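Local coordinates for protein endopolygalacturonase (Chondrostereum purpureum, PDB 1K5C) that probably hydrolyses the alpha-1,4 bonds between galacturonosyl units of polygalacturonic acid, the pectin backbone of plant cell walls, at residues N151-D156 and N171-I176; N183-N188 and V212-T217. All blocks are in the same frame, centred on the assembly; numbering follows the deposited sequence. Where two conformers were deposited one is given.

Contact 1: residues N151-D156 and N171-I176; sequences NTDGFD and NQDDCI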
ATOM      1  N   ASN A 151       3.625 -10.799   3.561  1.00 11.20           N
ATOM      2  CA  ASN A 151       2.369 -10.040   3.582  1.00 11.22           C
ATOM      3  C   ASN A 151       2.536  -8.738   4.395  1.00 10.54           C
ATOM      4  O   ASN A 151       1.568  -8.241   4.975  1.00 11.21           O
ATOM      5  CB  ASN A 151       1.162 -10.823   4.093  1.00 11.62           C
ATOM      6  CG  ASN A 151       0.926 -12.100   3.283  1.00 12.30           C
ATOM      7  OD1 ASN A 151       1.038 -13.229   3.808  1.00 14.47           O
ATOM      8  ND2 ASN A 151       0.601 -11.953   2.039  1.00 13.90           N
ATOM      9  N   THR A 152       3.738  -8.157   4.333  1.00 10.62           N
ATOM     10  CA  THR A 152       4.057  -6.933   5.078  1.00 10.65           C
ATOM     11  C   THR A 152       3.774  -5.678   4.261  1.00 10.33           C
ATOM     12  O   THR A 152       4.575  -4.725   4.203  1.00 10.76           O
ATOM     13  CB  THR A 152       5.504  -6.997   5.555  1.00 10.76           C
ATOM     14  OG1 THR A 152       6.327  -7.474   4.466  1.00 11.06           O
ATOM     15  CG2 THR A 152       5.634  -7.909   6.795  1.00 11.01           C
ATOM     16  N   ASP A 153       2.563  -5.640   3.669  1.00 10.55           N
ATOM     17  CA  ASP A 153       2.162  -4.496   2.844  1.00 10.28           C
ATOM     18  C   ASP A 153       2.384  -3.188   3.599  1.00 10.19           C
ATOM     19  O   ASP A 153       2.051  -3.057   4.771  1.00 10.81           O
ATOM     20  CB  ASP A 153       0.656  -4.542   2.519  1.00 10.52           C
ATOM     21  CG  ASP A 153       0.164  -5.793   1.827  1.00 10.57           C
ATOM     22  OD1 ASP A 153       0.808  -6.860   1.911  1.00 12.07           O
ATOM     23  OD2 ASP A 153      -0.944  -5.692   1.213  1.00 11.53           O
ATOM     24  N   GLY A 154       2.900  -2.176   2.885  1.00 10.15           N
ATOM     25  CA  GLY A 154       3.083  -0.874   3.536  1.00 10.59           C
ATOM     26  C   GLY A 154       1.744  -0.180   3.842  1.00 10.17           C
ATOM     27  O   GLY A 154       1.429   0.100   5.014  1.00 10.73           O
ATOM     28  N   PHE A 155       1.011   0.066   2.764  1.00 10.20           N
ATOM     29  CA  PHE A 155      -0.291   0.742   2.848  1.00 10.29           C
ATOM     30  C   PHE A 155      -1.301  -0.074   2.045  1.00 10.44           C
ATOM     31  O   PHE A 155      -1.074  -0.323   0.856  1.00 11.65           O
ATOM     32  CB  PHE A 155      -0.235   2.155   2.208  1.00 10.69           C
ATOM     33  CG  PHE A 155       0.809   3.047   2.838  1.00 10.73           C
ATOM     34  CD1 PHE A 155       0.501   3.833   3.968  1.00 12.44           C
ATOM     35  CD2 PHE A 155       2.110   3.111   2.317  1.00 11.99           C
ATOM     36  CE1 PHE A 155       1.481   4.637   4.531  1.00 13.57           C
ATOM     37  CE2 PHE A 155       3.066   3.916   2.884  1.00 13.10           C
ATOM     38  CZ  PHE A 155       2.789   4.667   4.008  1.00 13.24           C
ATOM     39  N   ASP A 156      -2.401  -0.459   2.693  1.00 10.32           N
ATOM     40  CA  ASP A 156      -3.557  -1.086   2.019  1.00 10.21           C
ATOM     41  C   ASP A 156      -4.686  -0.078   2.036  1.00 10.35           C
ATOM     42  O   ASP A 156      -5.114   0.348   3.112  1.00 10.96           O
ATOM     43  CB  ASP A 156      -3.966  -2.369   2.748  1.00 10.76           C
ATOM     44  CG  ASP A 156      -2.936  -3.475   2.658  1.00 10.69           C
ATOM     45  OD1 ASP A 156      -2.421  -3.645   1.477  1.00 11.37           O
ATOM     46  OD2 ASP A 156      -2.636  -4.175   3.606  1.00 11.93           O
ATOM     47  N   ASN A 171      10.007  -3.528   2.851  1.00 10.61           N
ATOM     48  CA  ASN A 171       9.127  -4.626   3.250  1.00 10.60           C
ATOM     49  C   ASN A 171       9.298  -5.820   2.318  1.00 10.65           C
ATOM     50  O   ASN A 171      10.323  -5.935   1.646  1.00 11.40           O
ATOM     51  CB  ASN A 171       7.656  -4.139   3.340  1.00 10.79           C
ATOM     52  CG  ASN A 171       7.103  -3.887   1.965  1.00 10.54           C
ATOM     53  OD1 ASN A 171       7.873  -3.764   0.989  1.00 11.05           O
ATOM     54  ND2 ASN A 171       5.776  -3.761   1.857  1.00 10.72           N
ATOM     55  N   GLN A 172       8.300  -6.734   2.368  1.00 10.47           N
ATOM     56  CA  GLN A 172       8.353  -8.002   1.645  1.00 11.00           C
ATOM     57  C   GLN A 172       7.096  -8.217   0.800  1.00 11.22           C
ATOM     58  O   GLN A 172       6.870  -9.333   0.315  1.00 13.56           O
ATOM     59  CB  GLN A 172       8.566  -9.224   2.559  1.00 11.63           C
ATOM     60  CG  GLN A 172       9.842  -9.160   3.360  1.00 11.64           C
ATOM     61  CD  GLN A 172       9.818  -8.184   4.511  1.00 10.95           C
ATOM     62  OE1 GLN A 172      10.870  -7.445   4.728  1.00 13.11           O
ATOM     63  NE2 GLN A 172       8.796  -8.141   5.287  1.00 10.06           N
ATOM     64  N   ASP A 173       6.267  -7.201   0.631  1.00 10.84           N
ATOM     65  CA  ASP A 173       5.054  -7.334  -0.192  1.00 10.97           C
ATOM     66  C   ASP A 173       4.764  -5.968  -0.804  1.00 10.50           C
ATOM     67  O   ASP A 173       5.661  -5.122  -0.905  1.00 10.88           O
ATOM     68  CB  ASP A 173       3.883  -7.956   0.633  1.00 11.54           C
ATOM     69  CG  ASP A 173       2.905  -8.732  -0.237  1.00 11.79           C
ATOM     70  OD1 ASP A 173       2.245  -8.111  -1.094  1.00 12.96           O
ATOM     71  OD2 ASP A 173       2.802  -9.954  -0.059  1.00 14.80           O
ATOM     72  N   ASP A 174       3.535  -5.755  -1.249  1.00 10.72           N
ATOM     73  CA  ASP A 174       3.228  -4.499  -1.946  1.00 10.53           C
ATOM     74  C   ASP A 174       3.658  -3.310  -1.094  1.00 10.32           C
ATOM     75  O   ASP A 174       3.367  -3.227   0.091  1.00 10.88           O
ATOM     76  CB  ASP A 174       1.727  -4.439  -2.248  1.00 10.88           C
ATOM     77  CG  ASP A 174       1.307  -5.454  -3.297  1.00 11.70           C
ATOM     78  OD1 ASP A 174       2.125  -5.696  -4.195  1.00 16.89           O
ATOM     79  OD2 ASP A 174       0.149  -5.898  -3.245  1.00 12.23           O
ATOM     80  N   CYS A 175       4.286  -2.333  -1.747  1.00 10.60           N
ATOM     81  CA  CYS A 175       4.581  -1.057  -1.089  1.00 10.77           C
ATOM     82  C   CYS A 175       3.267  -0.347  -0.697  1.00 10.42           C
ATOM     83  O   CYS A 175       3.065   0.101   0.425  1.00 11.46           O
ATOM     84  CB  CYS A 175       5.463  -0.258  -2.057  1.00 12.71           C
ATOM     85  SG  CYS A 175       6.020   1.301  -1.386  1.00 12.56           S
ATOM     86  N   ILE A 176       2.393  -0.311  -1.694  1.00 10.49           N
ATOM     87  CA  ILE A 176       0.985   0.083  -1.550  1.00 10.22           C
ATOM     88  C   ILE A 176       0.176  -0.929  -2.353  1.00 10.15           C
ATOM     89  O   ILE A 176       0.629  -1.364  -3.420  1.00 10.07           O
ATOM     90  CB  ILE A 176       0.694   1.538  -2.034  1.00 10.36           C
ATOM     91  CG1 ILE A 176      -0.786   1.886  -1.872  1.00 10.63           C
ATOM     92  CG2 ILE A 176       1.222   1.797  -3.454  1.00 11.38           C
ATOM     93  CD1 ILE A 176      -1.079   3.382  -2.026  1.00 12.12           C
TER
HETATM   94  O   HOH W   1       4.686 -11.531   1.091  1.00 15.68           O
HETATM   95  O   HOH W   2      -1.529  -6.711  -1.276  1.00 12.64           O
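The side-chain amide of Asn171 reaches across to segment 151-156. ND2 donates to Thr152 O (2.8 Å) and, within its own segment, to Asp174 O (3.0 Å), with both acceptors close to the amide plane. At Thr152 O the N-H comes from above the carbonyl plane, 45° out of it. The amide gets there because CG sits between the backbone N and the carbonyl carbon (chi1 72°). The Asp153 and Asp173 side chains lie side by side and point the same way, with their carboxylate planes 29° apart and OD1 of Asp153 3.6 Å from OD1 of Asp173. The Asn151 amide flanks the same Asp173 carboxylate, while its OD1 is held by the backbone of Thr90. This pairing belongs to a right-handed parallel beta-helix, in which the segments occupy successive turns. Asn-Thr-Asp and Asp-Asp are signature sequences of glycosyl hydrolase family 28, and Asn151 and Asp173 bind galacturonate. Backbone bonds hold the turns in register. Gly154 N donates to Asp174 O (3.0 Å), which thus takes two donors, and Phe155 N to Cys175 O (3.1 Å). Gln172 N reaches Thr152 OG1 at 3.0 Å. An alanine in place of Asn171 would probably leave Thr152 O without this donor and Asp174 O with one bond fewer, so the two turns would be less firmly tied. One water joins Asn151 N, Gln172 O and Asp173 OD2. A second links Asp153 OD2 to Asp174 OD2, which also forms a salt bridge with Lys228. Deeper in, Phe155 CB packs on Ile176 CG1 at 4.1 Å.

Contact 2: residues N183-N188 and V212-T217; sequences NIRFEN and VIKGNT
Val212 N donates to Ile184 O and Phe186 N to Val212 O, backbone bonds that pair strands 184-187 and 212-214 in parallel, their axes 7° apart. Lys214 N to Phe186 O continues the series. Asn188 N to Lys214 O extends it one residue past the end of strand 184-187, at 2.9 Å. CA-H groups of Arg185 and Glu187 also meet the carbonyl oxygens of Val212 and Lys214. Just beyond, Gly215 turns the chain with a positive phi of 75°.

The face carrying Phe186 and Ile213 is mainly apolar. In the conformer described, Ile213 CD1 packs on Phe186 CB. The Asn216 amide lies across the Phe186 ring, their planes 30° apart. Ile164, Ile176 and Ile197 also pack against the Phe186 side chain.

Charged and aliphatic groups share the other face. Val212 CG1 sits over one face of the Arg185 guanidinium, toward its rim, and comes 3.8 Å from Arg185 NH2. The bend of the arginine at chi3 brings NH1 round to Glu187 OE1. That salt bridge runs along one strand, between residues two apart. At 3.2 Å from NH1 to OE1, it is nearly straight and lies in the guanidinium plane, but meets the carboxylate from above its own plane. Lys214 runs alongside Glu187, its CD 3.5 Å from Glu187 OE2. The lysine ends in a salt bridge to Asp244 instead, one turn further on.

Here Arg185, Glu187 and Lys214 face outward; the stacked parallel strands and apolar interior are typical of the right-handed parallel beta-helix of family 28.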
ATOM      1  N   ASN A 183     -10.007   8.503  -6.517  1.00 11.08           N
ATOM      2  CA  ASN A 183      -9.233   9.730  -6.267  1.00 11.52           C
ATOM      3  C   ASN A 183      -8.148   9.436  -5.212  1.00 11.29           C
ATOM      4  O   ASN A 183      -8.229   9.891  -4.058  1.00 12.69           O
ATOM      5  CB  ASN A 183     -10.135  10.893  -5.836  1.00 12.59           C
ATOM      6  CG  ASN A 183      -9.288  12.140  -5.560  1.00 16.56           C
ATOM      7  OD1 ASN A 183      -8.178  12.316  -6.100  1.00 19.60           O
ATOM      8  ND2 ASN A 183      -9.812  12.984  -4.674  1.00 18.24           N
ATOM      9  N   ILE A 184      -7.184   8.681  -5.642  1.00 11.68           N
ATOM     10  CA  ILE A 184      -6.084   8.220  -4.800  1.00 11.55           C
ATOM     11  C   ILE A 184      -4.762   8.600  -5.478  1.00 11.54           C
ATOM     12  O   ILE A 184      -4.553   8.268  -6.639  1.00 13.23           O
ATOM     13  CB  ILE A 184      -6.176   6.691  -4.539  1.00 12.27           C
ATOM     14  CG1 ILE A 184      -7.501   6.353  -3.835  1.00 13.12           C
ATOM     15  CG2 ILE A 184      -4.958   6.219  -3.719  1.00 13.05           C
ATOM     16  CD1 ILE A 184      -7.934   4.945  -4.038  1.00 18.50           C
ATOM     17  N   ARG A 185      -3.916   9.280  -4.703  1.00 11.26           N
ATOM     18  CA  ARG A 185      -2.649   9.796  -5.208  1.00 10.90           C
ATOM     19  C   ARG A 185      -1.511   9.211  -4.358  1.00 10.60           C
ATOM     20  O   ARG A 185      -1.569   9.293  -3.135  1.00 12.08           O
ATOM     21  CB  ARG A 185      -2.635  11.315  -5.159  1.00 11.99           C
ATOM     22  CG  ARG A 185      -1.362  11.922  -5.739  1.00 14.67           C
ATOM     23  CD  ARG A 185      -1.479  13.451  -5.627  1.00 17.93           C
ATOM     24  NE  ARG A 185      -1.889  13.801  -6.876  1.00 37.36           N
ATOM     25  CZ  ARG A 185      -1.383  14.285  -8.005  1.00 22.74           C
ATOM     26  NH1 ARG A 185      -0.181  14.640  -8.320  1.00 30.38           N
ATOM     27  NH2 ARG A 185      -2.429  14.310  -8.783  1.00 22.21           N
ATOM     28  N   PHE A 186      -0.521   8.613  -5.022  1.00 10.47           N
ATOM     29  CA  PHE A 186       0.648   8.009  -4.369  1.00 10.27           C
ATOM     30  C   PHE A 186       1.859   8.742  -5.007  1.00 10.17           C
ATOM     31  O   PHE A 186       2.180   8.446  -6.177  1.00 10.44           O
ATOM     32  CB  PHE A 186       0.664   6.521  -4.594  1.00 10.89           C
ATOM     33  CG  PHE A 186       1.757   5.757  -3.852  1.00 10.36           C
ATOM     34  CD1 PHE A 186       1.617   5.547  -2.478  1.00 10.68           C
ATOM     35  CD2 PHE A 186       2.863   5.246  -4.514  1.00 10.92           C
ATOM     36  CE1 PHE A 186       2.612   4.816  -1.791  1.00 11.03           C
ATOM     37  CE2 PHE A 186       3.844   4.524  -3.830  1.00 11.29           C
ATOM     38  CZ  PHE A 186       3.707   4.301  -2.473  1.00 11.49           C
ATOM     39  N   GLU A 187       2.443   9.705  -4.296  1.00 10.84           N
ATOM     40  CA  GLU A 187       3.406  10.607  -4.909  1.00 10.68           C
ATOM     41  C   GLU A 187       4.686  10.744  -4.063  1.00 10.49           C
ATOM     42  O   GLU A 187       4.655  10.954  -2.852  1.00 11.13           O
ATOM     43  CB  GLU A 187       2.780  12.007  -5.117  1.00 11.63           C
ATOM     44  CG  GLU A 187       3.721  12.976  -5.817  1.00 12.72           C
ATOM     45  CD  GLU A 187       3.031  14.196  -6.397  1.00 13.85           C
ATOM     46  OE1 GLU A 187       1.936  14.565  -5.959  1.00 16.56           O
ATOM     47  OE2 GLU A 187       3.651  14.821  -7.302  1.00 17.95           O
ATOM     48  N   ASN A 188       5.832  10.673  -4.764  1.00 10.71           N
ATOM     49  CA  ASN A 188       7.143  10.979  -4.147  1.00 11.12           C
ATOM     50  C   ASN A 188       7.434  10.066  -2.971  1.00 11.05           C
ATOM     51  O   ASN A 188       8.014  10.502  -1.955  1.00 12.26           O
ATOM     52  CB  ASN A 188       7.239  12.459  -3.761  1.00 12.17           C
ATOM     53  CG  ASN A 188       7.208  13.392  -4.955  1.00 14.10           C
ATOM     54  OD1 ASN A 188       7.321  12.967  -6.120  1.00 15.06           O
ATOM     55  ND2 ASN A 188       7.001  14.668  -4.730  1.00 18.92           N
ATOM     56  N   VAL A 212      -3.431   8.360  -9.361  1.00 10.75           N
ATOM     57  CA  VAL A 212      -2.188   8.968  -9.877  1.00 10.65           C
ATOM     58  C   VAL A 212      -1.025   8.396  -9.073  1.00 10.39           C
ATOM     59  O   VAL A 212      -0.994   8.510  -7.841  1.00 11.36           O
ATOM     60  CB  VAL A 212      -2.239  10.507  -9.767  1.00 11.56           C
ATOM     61  CG1 VAL A 212      -0.882  11.088 -10.126  1.00 12.76           C
ATOM     62  CG2 VAL A 212      -3.331  11.051 -10.709  1.00 14.09           C
ATOM     63  N   ILE A 213      -0.088   7.777  -9.788  1.00 10.24           N
ATOM     64  CA  ILE A 213       1.128   7.182  -9.225  1.00 10.09           C
ATOM     65  C   ILE A 213       2.289   8.002  -9.793  1.00 10.08           C
ATOM     66  O   ILE A 213       2.636   7.812 -10.984  1.00 10.36           O
ATOM     67  CB  ILE A 213       1.212   5.681  -9.587  1.00 11.01           C
ATOM     68  CG1 ILE A 213       0.053   4.911  -9.106  1.00 13.94           C
ATOM     69  CG2 ILE A 213       2.551   5.093  -9.142  1.00 10.81           C
ATOM     70  CD1 ILE A 213      -0.209   4.802  -7.725  0.54 11.91           C
ATOM     71  N   LYS A 214       2.816   8.930  -9.004  1.00 10.44           N
ATOM     72  CA  LYS A 214       3.693   9.970  -9.579  1.00 10.68           C
ATOM     73  C   LYS A 214       4.959  10.149  -8.734  1.00 10.48           C
ATOM     74  O   LYS A 214       4.893  10.308  -7.524  1.00 10.87           O
ATOM     75  CB  LYS A 214       2.968  11.306  -9.661  1.00 11.60           C
ATOM     76  CG  LYS A 214       3.773  12.445 -10.274  1.00 12.16           C
ATOM     77  CD  LYS A 214       2.907  13.665 -10.553  1.00 15.79           C
ATOM     78  CE  LYS A 214       3.677  14.856 -11.169  1.00 14.68           C
ATOM     79  NZ  LYS A 214       4.825  14.618 -12.152  1.00 18.99           N
ATOM     80  N   GLY A 215       6.130  10.181  -9.426  1.00 10.74           N
ATOM     81  CA  GLY A 215       7.332  10.649  -8.729  1.00 11.16           C
ATOM     82  C   GLY A 215       7.937   9.665  -7.757  1.00 10.69           C
ATOM     83  O   GLY A 215       8.779  10.070  -6.942  1.00 11.84           O
ATOM     84  N   ASN A 216       7.540   8.380  -7.819  1.00 10.68           N
ATOM     85  CA  ASN A 216       8.041   7.409  -6.856  1.00 10.47           C
ATOM     86  C   ASN A 216       9.306   6.730  -7.336  1.00 10.91           C
ATOM     87  O   ASN A 216       9.584   6.621  -8.526  1.00 12.57           O
ATOM     88  CB  ASN A 216       6.934   6.317  -6.632  1.00 11.00           C
ATOM     89  CG  ASN A 216       5.641   6.946  -6.211  1.00 10.40           C
ATOM     90  OD1 ASN A 216       4.667   7.008  -7.089  1.00 12.24           O
ATOM     91  ND2 ASN A 216       5.512   7.400  -5.040  1.00  9.71           N
ATOM     92  N   THR A 217      10.065   6.223  -6.350  1.00 11.27           N
ATOM     93  CA  THR A 217      11.226   5.398  -6.633  1.00 11.90           C
ATOM     94  C   THR A 217      10.993   4.003  -6.073  1.00 12.37           C
ATOM     95  O   THR A 217      10.548   3.859  -4.908  1.00 15.45           O
ATOM     96  CB  THR A 217      12.483   6.030  -5.978  1.00 13.76           C
ATOM     97  OG1 THR A 217      12.723   7.309  -6.546  0.78 15.06           O
ATOM     98  CG2 THR A 217      13.741   5.226  -6.179  0.78 15.38           C
TER

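Overall arrangement
Both contacts join neighbouring turns of the same beta-helix, but on different sides of it. Contact 1 is the more buried and lies near the middle of the chain. It leads into the sheet of strands 155-158 and 176-179. Contact 2 belongs to strands 184-187 and 207-221, with one face turned outward. The interior is where they meet: Ile176 CD1 of contact 1 packs 3.5 Å from Phe186 CD1 of contact 2. Their chemistry differs accordingly. Contact 1 gathers acidic groups, amides and waters at the galacturonate site. Contact 2 is regular strand pairing, with ion pairs on its outer face and no ligand-binding residue.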